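Local coordinates for carbon monoxide dehydrogenase (Thermococcus sp. AM4, PDB 6T7J), which probably catalyses the reversible oxidation of carbon monoxide to carbon dioxide, passing electrons through iron-sulfur clusters, although its active-site cluster lacks nickel here, at residues H356-P364 and G370-A378. Sequence-based numbering, arbitrary orientation.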
ATOM      1  N   HIS A 356      -1.662  22.700 -29.656  1.00 51.54           N
ATOM      2  CA  HIS A 356      -2.857  23.285 -29.068  1.00 53.12           C
ATOM      3  C   HIS A 356      -3.578  22.325 -28.133  1.00 51.50           C
ATOM      4  O   HIS A 356      -4.487  22.753 -27.412  1.00 52.97           O
ATOM      5  CB  HIS A 356      -3.824  23.728 -30.171  1.00 56.11           C
ATOM      6  CG  HIS A 356      -4.407  22.592 -30.957  1.00 54.26           C
ATOM      7  ND1 HIS A 356      -3.687  21.462 -31.278  1.00 55.77           N
ATOM      8  CD2 HIS A 356      -5.641  22.413 -31.484  1.00 51.59           C
ATOM      9  CE1 HIS A 356      -4.450  20.636 -31.969  1.00 55.25           C
ATOM     10  NE2 HIS A 356      -5.641  21.190 -32.108  1.00 54.44           N
ATOM     11  N   THR A 357      -3.179  21.053 -28.123  1.00 53.13           N
ATOM     12  CA  THR A 357      -3.924  20.003 -27.441  1.00 49.83           C
ATOM     13  C   THR A 357      -4.132  20.322 -25.967  1.00 53.22           C
ATOM     14  O   THR A 357      -3.213  20.766 -25.273  1.00 53.07           O
ATOM     15  CB  THR A 357      -3.183  18.671 -27.582  1.00 54.02           C
ATOM     16  OG1 THR A 357      -3.067  18.334 -28.971  1.00 53.61           O
ATOM     17  CG2 THR A 357      -3.918  17.560 -26.845  1.00 48.27           C
ATOM     18  N   LYS A 358      -5.353  20.086 -25.492  1.00 53.70           N
ATOM     19  CA  LYS A 358      -5.704  20.266 -24.090  1.00 56.25           C
ATOM     20  C   LYS A 358      -5.804  18.907 -23.401  1.00 49.42           C
ATOM     21  O   LYS A 358      -6.540  18.023 -23.852  1.00 50.33           O
ATOM     22  CB  LYS A 358      -7.021  21.029 -23.950  1.00 50.69           C
ATOM     23  CG  LYS A 358      -6.945  22.473 -24.418  1.00 54.90           C
ATOM     24  CD  LYS A 358      -8.243  22.911 -25.073  1.00 61.13           C
ATOM     25  CE  LYS A 358      -8.287  24.420 -25.250  1.00 71.66           C
ATOM     26  NZ  LYS A 358      -8.284  25.136 -23.943  1.00 66.72           N
ATOM     27  N   VAL A 359      -5.054  18.756 -22.311  1.00 53.21           N
ATOM     28  CA  VAL A 359      -5.098  17.560 -21.478  1.00 51.13           C
ATOM     29  C   VAL A 359      -6.100  17.826 -20.353  1.00 52.75           C
ATOM     30  O   VAL A 359      -5.812  18.580 -19.426  1.00 53.97           O
ATOM     31  CB  VAL A 359      -3.710  17.223 -20.913  1.00 49.92           C
ATOM     32  CG1 VAL A 359      -3.804  16.123 -19.857  1.00 48.68           C
ATOM     33  CG2 VAL A 359      -2.759  16.822 -22.034  1.00 45.13           C
ATOM     34  N   ILE A 360      -7.279  17.214 -20.445  1.00 49.74           N
ATOM     35  CA  ILE A 360      -8.344  17.433 -19.469  1.00 49.77           C
ATOM     36  C   ILE A 360      -8.329  16.276 -18.479  1.00 46.95           C
ATOM     37  O   ILE A 360      -8.640  15.134 -18.837  1.00 49.69           O
ATOM     38  CB  ILE A 360      -9.718  17.569 -20.143  1.00 48.59           C
ATOM     39  CG1 ILE A 360      -9.836  18.901 -20.882  1.00 44.62           C
ATOM     40  CG2 ILE A 360     -10.829  17.471 -19.114  1.00 47.47           C
ATOM     41  CD1 ILE A 360      -9.519  18.820 -22.352  1.00 48.32           C
ATOM     42  N   THR A 361      -7.974  16.568 -17.230  1.00 47.44           N
ATOM     43  CA  THR A 361      -8.162  15.628 -16.135  1.00 52.30           C
ATOM     44  C   THR A 361      -9.553  15.817 -15.542  1.00 51.10           C
ATOM     45  O   THR A 361     -10.080  16.932 -15.491  1.00 48.80           O
ATOM     46  CB  THR A 361      -7.095  15.815 -15.051  1.00 54.54           C
ATOM     47  OG1 THR A 361      -6.991  17.203 -14.705  1.00 54.98           O
ATOM     48  CG2 THR A 361      -5.742  15.319 -15.536  1.00 49.80           C
ATOM     49  N   THR A 362     -10.157  14.708 -15.104  1.00 53.17           N
ATOM     50  CA  THR A 362     -11.557  14.712 -14.693  1.00 51.20           C
ATOM     51  C   THR A 362     -11.838  14.023 -13.365  1.00 52.60           C
ATOM     52  O   THR A 362     -12.983  14.074 -12.904  1.00 54.77           O
ATOM     53  CB  THR A 362     -12.436  14.043 -15.763  1.00 50.65           C
ATOM     54  OG1 THR A 362     -12.108  12.651 -15.840  1.00 53.17           O
ATOM     55  CG2 THR A 362     -12.228  14.687 -17.130  1.00 48.64           C
ATOM     56  N   GLU A 363     -10.854  13.377 -12.743  1.00 54.80           N
ATOM     57  CA  GLU A 363     -11.088  12.612 -11.531  1.00 54.13           C
ATOM     58  C   GLU A 363     -10.228  13.149 -10.392  1.00 55.44           C
ATOM     59  O   GLU A 363      -9.071  13.520 -10.616  1.00 56.97           O
ATOM     60  CB  GLU A 363     -10.784  11.120 -11.770  1.00 50.87           C
ATOM     61  CG  GLU A 363     -10.567  10.290 -10.512  1.00 58.46           C
ATOM     62  CD  GLU A 363     -11.854   9.699  -9.967  1.00 59.59           C
ATOM     63  OE1 GLU A 363     -12.786   9.460 -10.765  1.00 66.25           O
ATOM     64  OE2 GLU A 363     -11.932   9.478  -8.739  1.00 55.07           O
ATOM     65  N   PRO A 364     -10.761  13.214  -9.167  1.00 58.20           N
ATOM     66  CA  PRO A 364      -9.972  13.769  -8.051  1.00 59.44           C
ATOM     67  C   PRO A 364      -8.724  12.968  -7.712  1.00 53.03           C
ATOM     68  O   PRO A 364      -7.855  13.482  -6.996  1.00 52.66           O
ATOM     69  CB  PRO A 364     -10.968  13.771  -6.882  1.00 52.44           C
ATOM     70  CG  PRO A 364     -12.004  12.756  -7.263  1.00 53.10           C
ATOM     71  CD  PRO A 364     -12.131  12.870  -8.751  1.00 49.82           C
ATOM     72  N   GLY A 370      -0.232  21.250 -14.812  1.00 55.68           N
ATOM     73  CA  GLY A 370      -0.277  21.799 -16.145  1.00 56.27           C
ATOM     74  C   GLY A 370      -1.528  21.449 -16.925  1.00 56.81           C
ATOM     75  O   GLY A 370      -1.854  22.146 -17.892  1.00 54.35           O
ATOM     76  N   ALA A 371      -2.230  20.391 -16.532  1.00 53.75           N
ATOM     77  CA  ALA A 371      -3.470  20.018 -17.190  1.00 53.10           C
ATOM     78  C   ALA A 371      -4.599  20.951 -16.760  1.00 54.83           C
ATOM     79  O   ALA A 371      -4.459  21.760 -15.839  1.00 62.27           O
ATOM     80  CB  ALA A 371      -3.826  18.566 -16.876  1.00 50.42           C
ATOM     81  N   VAL A 372      -5.733  20.833 -17.445  1.00 49.85           N
ATOM     82  CA  VAL A 372      -6.949  21.557 -17.091  1.00 55.87           C
ATOM     83  C   VAL A 372      -7.911  20.556 -16.461  1.00 55.81           C
ATOM     84  O   VAL A 372      -8.308  19.573 -17.099  1.00 51.57           O
ATOM     85  CB  VAL A 372      -7.575  22.263 -18.306  1.00 56.12           C
ATOM     86  CG1 VAL A 372      -6.755  23.490 -18.678  1.00 69.69           C
ATOM     87  CG2 VAL A 372      -7.669  21.330 -19.494  1.00 54.22           C
ATOM     88  N   HIS A 373      -8.270  20.793 -15.202  1.00 57.45           N
ATOM     89  CA  HIS A 373      -9.087  19.859 -14.434  1.00 58.70           C
ATOM     90  C   HIS A 373     -10.549  20.280 -14.513  1.00 60.33           C
ATOM     91  O   HIS A 373     -10.929  21.338 -14.000  1.00 58.54           O
ATOM     92  CB  HIS A 373      -8.618  19.787 -12.984  1.00 52.28           C
ATOM     93  CG  HIS A 373      -9.156  18.607 -12.238  1.00 51.33           C
ATOM     94  ND1 HIS A 373      -8.893  17.307 -12.612  1.00 51.32           N
ATOM     95  CD2 HIS A 373      -9.943  18.530 -11.138  1.00 54.18           C
ATOM     96  CE1 HIS A 373      -9.495  16.479 -11.776  1.00 54.26           C
ATOM     97  NE2 HIS A 373     -10.139  17.197 -10.873  1.00 54.95           N
ATOM     98  N   ILE A 374     -11.361  19.454 -15.157  1.00 53.83           N
ATOM     99  CA  ILE A 374     -12.813  19.610 -15.169  1.00 54.53           C
ATOM    100  C   ILE A 374     -13.367  18.356 -14.502  1.00 53.95           C
ATOM    101  O   ILE A 374     -13.554  17.316 -15.140  1.00 56.09           O
ATOM    102  CB  ILE A 374     -13.372  19.805 -16.580  1.00 53.68           C
ATOM    103  CG1 ILE A 374     -12.847  21.116 -17.169  1.00 54.10           C
ATOM    104  CG2 ILE A 374     -14.893  19.823 -16.563  1.00 53.23           C
ATOM    105  CD1 ILE A 374     -12.649  21.076 -18.653  1.00 52.32           C
ATOM    106  N   GLU A 375     -13.622  18.450 -13.198  1.00 54.83           N
ATOM    107  CA  GLU A 375     -13.923  17.270 -12.398  1.00 54.40           C
ATOM    108  C   GLU A 375     -15.269  16.676 -12.787  1.00 54.31           C
ATOM    109  O   GLU A 375     -16.278  17.383 -12.868  1.00 52.78           O
ATOM    110  CB  GLU A 375     -13.910  17.621 -10.910  1.00 51.38           C
ATOM    111  CG  GLU A 375     -13.793  16.416  -9.994  1.00 49.36           C
ATOM    112  CD  GLU A 375     -12.932  16.688  -8.775  1.00 61.59           C
ATOM    113  OE1 GLU A 375     -11.772  17.122  -8.943  1.00 59.75           O
ATOM    114  OE2 GLU A 375     -13.414  16.465  -7.645  1.00 69.34           O
ATOM    115  N   PHE A 376     -15.277  15.367 -13.020  1.00 52.31           N
ATOM    116  CA  PHE A 376     -16.474  14.650 -13.428  1.00 61.09           C
ATOM    117  C   PHE A 376     -17.187  14.079 -12.210  1.00 55.74           C
ATOM    118  O   PHE A 376     -16.549  13.581 -11.278  1.00 57.65           O
ATOM    119  CB  PHE A 376     -16.110  13.526 -14.400  1.00 57.24           C
ATOM    120  CG  PHE A 376     -17.291  12.906 -15.091  1.00 57.35           C
ATOM    121  CD1 PHE A 376     -17.843  13.498 -16.215  1.00 61.37           C
ATOM    122  CD2 PHE A 376     -17.839  11.723 -14.624  1.00 61.21           C
ATOM    123  CE1 PHE A 376     -18.924  12.924 -16.858  1.00 55.26           C
ATOM    124  CE2 PHE A 376     -18.922  11.144 -15.261  1.00 61.20           C
ATOM    125  CZ  PHE A 376     -19.462  11.746 -16.382  1.00 62.27           C
ATOM    126  N   ASN A 377     -18.515  14.164 -12.223  1.00 58.28           N
ATOM    127  CA  ASN A 377     -19.348  13.555 -11.198  1.00 60.48           C
ATOM    128  C   ASN A 377     -20.595  12.988 -11.860  1.00 60.60           C
ATOM    129  O   ASN A 377     -21.039  13.481 -12.901  1.00 63.19           O
ATOM    130  CB  ASN A 377     -19.724  14.554 -10.094  1.00 61.16           C
ATOM    131  CG  ASN A 377     -20.708  15.602 -10.566  1.00 62.09           C
ATOM    132  OD1 ASN A 377     -20.636  16.073 -11.699  1.00 68.03           O
ATOM    133  ND2 ASN A 377     -21.638  15.975  -9.692  1.00 70.67           N
ATOM    134  N   ALA A 378     -21.155  11.946 -11.245  1.00 52.07           N
ATOM    135  CA  ALA A 378     -22.220  11.190 -11.897  1.00 57.33           C
ATOM    136  C   ALA A 378     -23.495  12.013 -12.045  1.00 59.93           C
ATOM    137  O   ALA A 378     -24.183  11.917 -13.068  1.00 56.68           O
ATOM    138  CB  ALA A 378     -22.498   9.904 -11.118  1.00 54.62           C
TER
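Thr361 and His373 form a parallel beta bridge in a short ladder that adds edge strand 372-373 to strand 358-361. Val372 N bonds to Val359 O at 3.0 Å, Thr361 N gives a weak bond to Val372 O, and Ile374 N reaches Thr361 O at 2.8 Å. Beyond the strands, segments 356-364 and 370-378 stay joined by Phe376 N, which donates almost straight to a lone pair of Thr362 O.

The tight part is at buried Ile360, Thr361 and Thr362. There Ile360 CG1 meets Val372 CG2 at 3.5 Å, and Ile360 CG2 approaches the tip of Ile374, CD1, at 4.1 Å. The Thr362 hydroxyl is bonded to Val339 O.

The face of Thr361 and His373 is more polar. The His373 side chain has CG anti to the backbone N (chi1 -165°), which swings the ring over to Thr361, edge first, the two side chains crossing at about a right angle. His373 ND1 shares a hydrogen bond of 2.8 Å with Thr361 OG1, and His373 NE2 donates to Glu375 OE1 at 2.5 Å, close to the ring plane. The ring is thus held at both nitrogens, while His373 CE1 sits 3.2 Å from Glu363 O. With an alanine in place of His373, Thr361 OG1 and the Glu375 carboxylate would probably lose the partner they share, and the Glu375 side chain is likely to turn more easily. The solvent side is at exposed Val372 and Glu375, where Glu375 OE2 lies 3.7 Å from CB of partly exposed Pro364.

The pair forms one margin of a six-stranded parallel sheet within this chain, in a Rossmann-like arrangement. Strand 336-339 flanks 358-361 on its other side. Helix 347-352 packs on Val359, and helix 381-395 receives Ile374 and Phe376.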